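Local coordinates for protein DNA helicase RecQ (Deinococcus radiodurans, PDB 4Q48) that probably couples ATP hydrolysis to the unwinding of duplex DNA in the 3'-5' direction, here as the zinc-containing catalytic core of a longer RecQ helicase, at residues S206-N211 with C381-L386; I212-G217 with E318-E323. All coordinates share one frame; numbering follows the deposited sequence.

The two contacts lie side by side, their centres about 9 Å apart, where the second helicase lobe meets the zinc-binding module. Segment 206-211 is the linker between strand 202-204, at the edge of the first parallel sheet, and strand 212-218, at the edge of the second, so segment 212-217 follows directly on 206-211. In sequence contact 2 is nested inside the loop closed by contact 1. Arg383 joins them, with NH2 placed 2.6 Å from Ile212 O in a probable hydrogen bond. The connection between the two RecA-like lobes is thus tied to the zinc module just as it enters the second lobe.

Contact 1: S206-N211 with C381-L386. With ZN (zinc ion), chain C.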
ATOM      1  N   SER A 206      -1.694 -11.707   3.455  1.00 50.08           N
ATOM      2  CA  SER A 206      -2.265 -10.782   4.416  1.00 44.72           C
ATOM      3  C   SER A 206      -1.314  -9.664   4.820  1.00 45.68           C
ATOM      4  O   SER A 206      -0.123  -9.882   5.049  1.00 44.16           O
ATOM      5  CB  SER A 206      -2.720 -11.527   5.653  1.00 44.56           C
ATOM      6  OG  SER A 206      -3.454 -10.665   6.478  1.00 41.89           O
ATOM      7  N   PHE A 207      -1.875  -8.458   4.869  1.00 43.01           N
ATOM      8  CA  PHE A 207      -1.212  -7.263   5.388  1.00 40.19           C
ATOM      9  C   PHE A 207      -1.515  -7.100   6.883  1.00 36.28           C
ATOM     10  O   PHE A 207      -0.910  -6.290   7.584  1.00 30.89           O
ATOM     11  CB  PHE A 207      -1.666  -6.037   4.621  1.00 33.60           C
ATOM     12  CG  PHE A 207      -1.093  -5.946   3.246  1.00 45.76           C
ATOM     13  CD1 PHE A 207      -1.634  -6.708   2.202  1.00 43.96           C
ATOM     14  CD2 PHE A 207      -0.015  -5.098   2.974  1.00 42.50           C
ATOM     15  CE1 PHE A 207      -1.111  -6.624   0.914  1.00 39.23           C
ATOM     16  CE2 PHE A 207       0.514  -5.019   1.678  1.00 45.02           C
ATOM     17  CZ  PHE A 207      -0.041  -5.780   0.651  1.00 42.57           C
ATOM     18  N   ASP A 208      -2.466  -7.886   7.361  1.00 29.31           N
ATOM     19  CA  ASP A 208      -2.928  -7.702   8.696  1.00 33.67           C
ATOM     20  C   ASP A 208      -1.796  -7.916   9.702  1.00 41.07           C
ATOM     21  O   ASP A 208      -0.866  -8.693   9.488  1.00 39.88           O
ATOM     22  CB  ASP A 208      -4.093  -8.634   9.011  1.00 34.63           C
ATOM     23  CG  ASP A 208      -4.783  -8.265  10.310  1.00 34.74           C
ATOM     24  OD1 ASP A 208      -4.564  -7.124  10.789  1.00 27.64           O
ATOM     25  OD2 ASP A 208      -5.533  -9.111  10.839  1.00 38.27           O
ATOM     26  N   ARG A 209      -1.855  -7.132  10.769  1.00 43.55           N
ATOM     27  CA  ARG A 209      -0.969  -7.299  11.889  1.00 36.75           C
ATOM     28  C   ARG A 209      -1.843  -7.360  13.139  1.00 35.98           C
ATOM     29  O   ARG A 209      -1.962  -6.402  13.869  1.00 38.86           O
ATOM     30  CB  ARG A 209       0.053  -6.161  11.947  1.00 34.50           C
ATOM     31  CG  ARG A 209       0.885  -6.003  10.664  1.00 35.84           C
ATOM     32  CD  ARG A 209       2.067  -6.974  10.609  1.00 35.40           C
ATOM     33  NE  ARG A 209       2.831  -7.098  11.853  1.00 33.57           N
ATOM     34  CZ  ARG A 209       3.751  -6.223  12.257  1.00 37.66           C
ATOM     35  NH1 ARG A 209       4.061  -5.164  11.513  1.00 35.39           N
ATOM     36  NH2 ARG A 209       4.391  -6.419  13.394  1.00 40.41           N
ATOM     37  N   PRO A 210      -2.484  -8.503  13.369  1.00 38.14           N
ATOM     38  CA  PRO A 210      -3.494  -8.683  14.420  1.00 34.57           C
ATOM     39  C   PRO A 210      -3.104  -8.172  15.827  1.00 38.07           C
ATOM     40  O   PRO A 210      -3.979  -7.777  16.618  1.00 32.78           O
ATOM     41  CB  PRO A 210      -3.679 -10.200  14.444  1.00 29.47           C
ATOM     42  CG  PRO A 210      -3.339 -10.618  13.038  1.00 39.13           C
ATOM     43  CD  PRO A 210      -2.204  -9.755  12.642  1.00 35.58           C
ATOM     44  N   ASN A 211      -1.808  -8.191  16.141  1.00 36.95           N
ATOM     45  CA  ASN A 211      -1.380  -7.863  17.488  1.00 32.31           C
ATOM     46  C   ASN A 211      -1.258  -6.357  17.672  1.00 35.31           C
ATOM     47  O   ASN A 211      -1.147  -5.862  18.814  1.00 32.82           O
ATOM     48  CB  ASN A 211      -0.065  -8.588  17.835  1.00 29.97           C
ATOM     49  CG  ASN A 211       1.058  -8.230  16.914  1.00 36.24           C
ATOM     50  OD1 ASN A 211       0.933  -8.353  15.691  1.00 43.50           O
ATOM     51  ND2 ASN A 211       2.181  -7.796  17.483  1.00 31.47           N
ATOM     52  N   CYS A 381     -15.394  -0.839  11.764  1.00 31.26           N
ATOM     53  CA  CYS A 381     -14.012  -1.331  11.955  1.00 33.98           C
ATOM     54  C   CYS A 381     -12.924  -0.651  11.127  1.00 33.65           C
ATOM     55  O   CYS A 381     -12.996  -0.666   9.892  1.00 38.00           O
ATOM     56  CB  CYS A 381     -13.999  -2.821  11.662  1.00 31.72           C
ATOM     57  SG  CYS A 381     -12.420  -3.669  11.899  1.00 37.33           S
ATOM     58  N   ARG A 382     -11.945  -0.028  11.789  1.00 32.82           N
ATOM     59  CA  ARG A 382     -10.853   0.646  11.072  1.00 31.90           C
ATOM     60  C   ARG A 382     -10.015  -0.324  10.267  1.00 31.33           C
ATOM     61  O   ARG A 382      -9.556   0.019   9.189  1.00 29.70           O
ATOM     62  CB  ARG A 382      -9.880   1.347  12.006  1.00 33.08           C
ATOM     63  CG  ARG A 382     -10.462   2.129  13.092  1.00 38.92           C
ATOM     64  CD  ARG A 382      -9.433   3.099  13.524  1.00 35.49           C
ATOM     65  NE  ARG A 382      -9.680   4.292  12.758  1.00 38.57           N
ATOM     66  CZ  ARG A 382     -10.520   5.228  13.155  1.00 37.81           C
ATOM     67  NH1 ARG A 382     -11.137   5.103  14.327  1.00 38.93           N
ATOM     68  NH2 ARG A 382     -10.721   6.287  12.394  1.00 36.77           N
ATOM     69  N   ARG A 383      -9.776  -1.508  10.833  1.00 28.61           N
ATOM     70  CA  ARG A 383      -8.862  -2.475  10.244  1.00 27.32           C
ATOM     71  C   ARG A 383      -9.387  -2.892   8.871  1.00 31.32           C
ATOM     72  O   ARG A 383      -8.652  -2.839   7.895  1.00 30.79           O
ATOM     73  CB  ARG A 383      -8.687  -3.700  11.155  1.00 31.79           C
ATOM     74  CG  ARG A 383      -7.407  -4.503  10.905  1.00 30.97           C
ATOM     75  CD  ARG A 383      -7.287  -5.706  11.803  1.00 28.91           C
ATOM     76  NE  ARG A 383      -7.138  -5.334  13.199  1.00 33.55           N
ATOM     77  CZ  ARG A 383      -5.964  -5.192  13.810  1.00 36.48           C
ATOM     78  NH1 ARG A 383      -4.849  -5.405  13.125  1.00 36.05           N
ATOM     79  NH2 ARG A 383      -5.904  -4.853  15.103  1.00 30.82           N
ATOM     80  N   GLN A 384     -10.680  -3.216   8.794  1.00 32.58           N
ATOM     81  CA  GLN A 384     -11.314  -3.539   7.524  1.00 30.54           C
ATOM     82  C   GLN A 384     -11.052  -2.460   6.475  1.00 31.28           C
ATOM     83  O   GLN A 384     -10.684  -2.783   5.338  1.00 37.43           O
ATOM     84  CB  GLN A 384     -12.818  -3.743   7.683  1.00 27.38           C
ATOM     85  CG  GLN A 384     -13.208  -5.116   8.197  1.00 32.32           C
ATOM     86  CD  GLN A 384     -14.704  -5.263   8.467  1.00 43.32           C
ATOM     87  OE1 GLN A 384     -15.407  -4.293   8.778  1.00 42.26           O
ATOM     88  NE2 GLN A 384     -15.192  -6.491   8.373  1.00 49.47           N
ATOM     89  N   VAL A 385     -11.209  -1.193   6.841  1.00 28.19           N
ATOM     90  CA  VAL A 385     -11.000  -0.111   5.883  1.00 25.98           C
ATOM     91  C   VAL A 385      -9.551  -0.026   5.440  1.00 29.72           C
ATOM     92  O   VAL A 385      -9.275   0.184   4.260  1.00 31.77           O
ATOM     93  CB  VAL A 385     -11.435   1.251   6.462  1.00 28.72           C
ATOM     94  CG1 VAL A 385     -10.894   2.421   5.625  1.00 27.27           C
ATOM     95  CG2 VAL A 385     -12.968   1.336   6.599  1.00 23.80           C
ATOM     96  N   LEU A 386      -8.632  -0.185   6.394  1.00 34.35           N
ATOM     97  CA  LEU A 386      -7.179  -0.095   6.150  1.00 33.22           C
ATOM     98  C   LEU A 386      -6.691  -1.174   5.198  1.00 33.57           C
ATOM     99  O   LEU A 386      -5.990  -0.891   4.232  1.00 32.55           O
ATOM    100  CB  LEU A 386      -6.402  -0.189   7.474  1.00 32.27           C
ATOM    101  CG  LEU A 386      -4.880  -0.384   7.463  1.00 32.11           C
ATOM    102  CD1 LEU A 386      -4.186   0.818   6.850  1.00 34.17           C
ATOM    103  CD2 LEU A 386      -4.363  -0.574   8.858  1.00 30.56           C
TER
HETATM  104 ZN    ZN C 801     -11.986  -3.393  14.207  1.00 35.00          ZN
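The guanidinium of Arg383 meets Asp208 OD1 and Arg209 O at its edge, near its plane, with OD1 tilted somewhat out of the plane, while Pro210 CA lies obliquely to it, 3.8 Å from NH1. One nitrogen serves both acceptors. NH1 makes a salt bridge of 2.9 Å to Asp208 OD1, which accepts on its syn lone pair, and a weak hydrogen bond of 3.1 Å to Arg209 O. Carboxylate and guanidinium are turned 62° apart, so they do not pair flat, and the two side chains cross at about a right angle. Arg383 leaves the helix with CG anti to the backbone N (chi1 -159°), and the bend at chi3 turns the guanidinium toward the linker; NH2 goes on to Ile212 O. A leucine here would probably leave the Asp208 carboxylate without its mate and the carbonyls of Arg209 and Ile212 without this donor. Two residues earlier, Cys381 caps the helix by accepting from Gln384 N through SG, and the same sulfur binds zinc at 2.4 Å. Cys398, Cys401 and Cys404 complete the four-cysteine site of the RecQ zinc-binding domain, whose helix 382-389 here holds the linker between the helicase lobes.

Contact 2: I212-G217 with E318-E323; sequences IQYRVG and EGYYQE
Tyr320 reaches from helix 317-324 to Tyr214 on strand 212-218, an edge strand of the parallel sheet in the second RecA-like helicase lobe. This is helix-on-sheet packing, with the nearest backbones, at Tyr214 and Tyr321, still 10.5 Å apart between CA atoms, so long aromatic side chains span the distance.

The packing across the contact is carried by few atoms. Tyr320 OH comes to the edge of the Tyr214 ring, near its plane, 3.6 Å from CD1. The side chains approach obliquely and the rings do not stack. On the same strand, two residues along, Val216 CG2 lies 4.2 Å from Tyr320 OH, so the phenol end sits against both. With its CG anti to the backbone nitrogen (chi1 174°), Tyr320 is swung across toward the strand. Tyr214 also carries Ile212 CG2 over one ring face, offset toward the rim, and packs against Arg383 and Leu386 of helix 382-389.

Polar bonds from both segments go to neighbouring parts of the fold. Tyr320 OH makes its hydrogen bond to the hydroxyl of Tyr375 in helix 359-376, which gives the buried hydroxyl a polar partner. Tyr321, one residue on, extends its hydroxyl to Phe207 O of the linker that precedes the strand. The strand itself is bonded through its backbone to strand 334-340, and Val216 N donates to Asp402 OD2, next to the zinc cysteine Cys401.

Along the strand, Gln213 and Arg215 pair with each other. Arg215 grips Gln213 OE1 side-on: NE donates at 3.0 Å, in the carbonyl plane and on a lone pair, while NH2 at 3.2 Å approaches the same OE1 from above that plane.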
ATOM      1  N   ILE A 212      -1.337  -5.627  16.557  1.00 32.00           N
ATOM      2  CA  ILE A 212      -1.344  -4.171  16.608  1.00 29.76           C
ATOM      3  C   ILE A 212      -2.782  -3.698  16.678  1.00 34.09           C
ATOM      4  O   ILE A 212      -3.566  -3.972  15.754  1.00 30.48           O
ATOM      5  CB  ILE A 212      -0.682  -3.540  15.384  1.00 30.26           C
ATOM      6  CG1 ILE A 212       0.761  -4.022  15.252  1.00 30.54           C
ATOM      7  CG2 ILE A 212      -0.761  -2.024  15.473  1.00 32.05           C
ATOM      8  CD1 ILE A 212       1.427  -3.587  13.961  1.00 35.31           C
ATOM      9  N   GLN A 213      -3.132  -3.007  17.774  1.00 32.05           N
ATOM     10  CA  GLN A 213      -4.463  -2.417  17.916  1.00 29.48           C
ATOM     11  C   GLN A 213      -4.498  -1.008  17.308  1.00 31.40           C
ATOM     12  O   GLN A 213      -3.663  -0.176  17.658  1.00 36.02           O
ATOM     13  CB  GLN A 213      -4.886  -2.384  19.375  1.00 24.08           C
ATOM     14  CG  GLN A 213      -6.063  -1.481  19.617  1.00 32.05           C
ATOM     15  CD  GLN A 213      -6.739  -1.676  20.965  1.00 34.09           C
ATOM     16  OE1 GLN A 213      -7.049  -0.706  21.674  1.00 32.78           O
ATOM     17  NE2 GLN A 213      -6.983  -2.930  21.322  1.00 29.90           N
ATOM     18  N   TYR A 214      -5.430  -0.734  16.387  1.00 29.22           N
ATOM     19  CA  TYR A 214      -5.444   0.586  15.711  1.00 34.55           C
ATOM     20  C   TYR A 214      -6.395   1.610  16.359  1.00 33.37           C
ATOM     21  O   TYR A 214      -7.560   1.306  16.647  1.00 30.68           O
ATOM     22  CB  TYR A 214      -5.786   0.432  14.224  1.00 34.09           C
ATOM     23  CG  TYR A 214      -4.735  -0.349  13.469  1.00 33.60           C
ATOM     24  CD1 TYR A 214      -3.628   0.283  12.907  1.00 28.29           C
ATOM     25  CD2 TYR A 214      -4.835  -1.731  13.358  1.00 33.47           C
ATOM     26  CE1 TYR A 214      -2.665  -0.444  12.230  1.00 29.93           C
ATOM     27  CE2 TYR A 214      -3.874  -2.466  12.710  1.00 36.32           C
ATOM     28  CZ  TYR A 214      -2.793  -1.825  12.141  1.00 36.52           C
ATOM     29  OH  TYR A 214      -1.859  -2.596  11.489  1.00 35.43           O
ATOM     30  N   ARG A 215      -5.860   2.801  16.631  1.00 29.04           N
ATOM     31  CA  ARG A 215      -6.645   3.897  17.181  1.00 31.39           C
ATOM     32  C   ARG A 215      -6.375   5.233  16.523  1.00 33.69           C
ATOM     33  O   ARG A 215      -5.219   5.660  16.393  1.00 32.90           O
ATOM     34  CB  ARG A 215      -6.396   4.071  18.672  1.00 32.23           C
ATOM     35  CG  ARG A 215      -6.838   2.929  19.559  1.00 34.20           C
ATOM     36  CD  ARG A 215      -6.591   3.344  20.996  1.00 31.24           C
ATOM     37  NE  ARG A 215      -6.205   2.196  21.790  1.00 36.87           N
ATOM     38  CZ  ARG A 215      -5.650   2.284  22.985  1.00 31.75           C
ATOM     39  NH1 ARG A 215      -5.419   3.481  23.497  1.00 28.27           N
ATOM     40  NH2 ARG A 215      -5.318   1.177  23.639  1.00 27.66           N
ATOM     41  N   VAL A 216      -7.462   5.906  16.155  1.00 32.79           N
ATOM     42  CA  VAL A 216      -7.407   7.269  15.653  1.00 32.74           C
ATOM     43  C   VAL A 216      -8.427   8.069  16.461  1.00 34.32           C
ATOM     44  O   VAL A 216      -9.510   7.581  16.748  1.00 37.76           O
ATOM     45  CB  VAL A 216      -7.718   7.341  14.139  1.00 33.09           C
ATOM     46  CG1 VAL A 216      -7.598   8.751  13.649  1.00 30.53           C
ATOM     47  CG2 VAL A 216      -6.786   6.419  13.344  1.00 29.40           C
ATOM     48  N   GLY A 217      -8.079   9.279  16.863  1.00 32.27           N
ATOM     49  CA  GLY A 217      -8.996  10.090  17.631  1.00 24.42           C
ATOM     50  C   GLY A 217      -8.686  11.560  17.423  1.00 38.05           C
ATOM     51  O   GLY A 217      -7.686  11.906  16.753  1.00 36.17           O
ATOM     52  N   GLU A 318      -0.131   4.336   2.694  1.00 42.68           N
ATOM     53  CA  GLU A 318       1.100   3.551   2.552  1.00 45.84           C
ATOM     54  C   GLU A 318       2.072   3.864   3.691  1.00 44.84           C
ATOM     55  O   GLU A 318       2.541   2.957   4.387  1.00 47.41           O
ATOM     56  CB  GLU A 318       1.798   3.862   1.229  1.00 46.61           C
ATOM     57  CG  GLU A 318       1.087   3.427  -0.016  1.00 55.39           C
ATOM     58  CD  GLU A 318       0.114   4.484  -0.508  1.00 54.98           C
ATOM     59  OE1 GLU A 318      -0.380   5.283   0.323  1.00 42.90           O
ATOM     60  OE2 GLU A 318      -0.116   4.548  -1.739  1.00 66.92           O
ATOM     61  N   GLY A 319       2.323   5.158   3.903  1.00 37.82           N
ATOM     62  CA  GLY A 319       3.206   5.607   4.959  1.00 40.55           C
ATOM     63  C   GLY A 319       2.709   5.248   6.342  1.00 39.74           C
ATOM     64  O   GLY A 319       3.479   4.821   7.198  1.00 42.64           O
ATOM     65  N   TYR A 320       1.412   5.422   6.552  1.00 39.13           N
ATOM     66  CA  TYR A 320       0.792   5.113   7.827  1.00 36.69           C
ATOM     67  C   TYR A 320       0.975   3.629   8.141  1.00 39.75           C
ATOM     68  O   TYR A 320       1.335   3.246   9.264  1.00 39.79           O
ATOM     69  CB  TYR A 320      -0.685   5.523   7.814  1.00 32.37           C
ATOM     70  CG  TYR A 320      -1.439   5.117   9.051  1.00 35.28           C
ATOM     71  CD1 TYR A 320      -1.312   5.817  10.239  1.00 34.31           C
ATOM     72  CD2 TYR A 320      -2.253   3.995   9.039  1.00 34.22           C
ATOM     73  CE1 TYR A 320      -2.001   5.416  11.381  1.00 33.98           C
ATOM     74  CE2 TYR A 320      -2.937   3.595  10.161  1.00 34.14           C
ATOM     75  CZ  TYR A 320      -2.814   4.302  11.335  1.00 33.86           C
ATOM     76  OH  TYR A 320      -3.519   3.876  12.448  1.00 28.21           O
ATOM     77  N   TYR A 321       0.741   2.786   7.151  1.00 38.77           N
ATOM     78  CA  TYR A 321       0.905   1.351   7.349  1.00 37.82           C
ATOM     79  C   TYR A 321       2.368   0.960   7.626  1.00 37.34           C
ATOM     80  O   TYR A 321       2.648   0.101   8.472  1.00 36.00           O
ATOM     81  CB  TYR A 321       0.390   0.593   6.131  1.00 38.93           C
ATOM     82  CG  TYR A 321       0.513  -0.878   6.284  1.00 38.86           C
ATOM     83  CD1 TYR A 321      -0.463  -1.607   6.963  1.00 41.72           C
ATOM     84  CD2 TYR A 321       1.628  -1.548   5.802  1.00 38.23           C
ATOM     85  CE1 TYR A 321      -0.346  -2.981   7.117  1.00 37.04           C
ATOM     86  CE2 TYR A 321       1.763  -2.908   5.965  1.00 37.53           C
ATOM     87  CZ  TYR A 321       0.777  -3.617   6.612  1.00 38.47           C
ATOM     88  OH  TYR A 321       0.932  -4.967   6.739  1.00 42.58           O
ATOM     89  N   GLN A 322       3.312   1.584   6.930  1.00 37.31           N
ATOM     90  CA  GLN A 322       4.694   1.196   7.149  1.00 40.01           C
ATOM     91  C   GLN A 322       5.092   1.709   8.533  1.00 40.14           C
ATOM     92  O   GLN A 322       5.770   1.015   9.297  1.00 36.87           O
ATOM     93  CB  GLN A 322       5.653   1.749   6.081  1.00 39.92           C
ATOM     94  CG  GLN A 322       7.093   1.822   6.620  1.00 48.90           C
ATOM     95  CD  GLN A 322       8.080   2.619   5.771  1.00 69.48           C
ATOM     96  OE1 GLN A 322       7.782   3.729   5.313  1.00 82.53           O
ATOM     97  NE2 GLN A 322       9.285   2.071   5.599  1.00 68.02           N
ATOM     98  N   GLU A 323       4.642   2.909   8.878  1.00 39.33           N
ATOM     99  CA  GLU A 323       5.041   3.472  10.153  1.00 36.60           C
ATOM    100  C   GLU A 323       4.432   2.713  11.347  1.00 33.04           C
ATOM    101  O   GLU A 323       5.158   2.222  12.183  1.00 32.24           O
ATOM    102  CB  GLU A 323       4.680   4.948  10.209  1.00 35.47           C
ATOM    103  CG  GLU A 323       5.660   5.817   9.486  1.00 36.52           C
ATOM    104  CD  GLU A 323       5.029   7.094   8.959  1.00 44.56           C
ATOM    105  OE1 GLU A 323       4.049   7.567   9.579  1.00 41.58           O
ATOM    106  OE2 GLU A 323       5.492   7.610   7.910  1.00 52.61           O
TER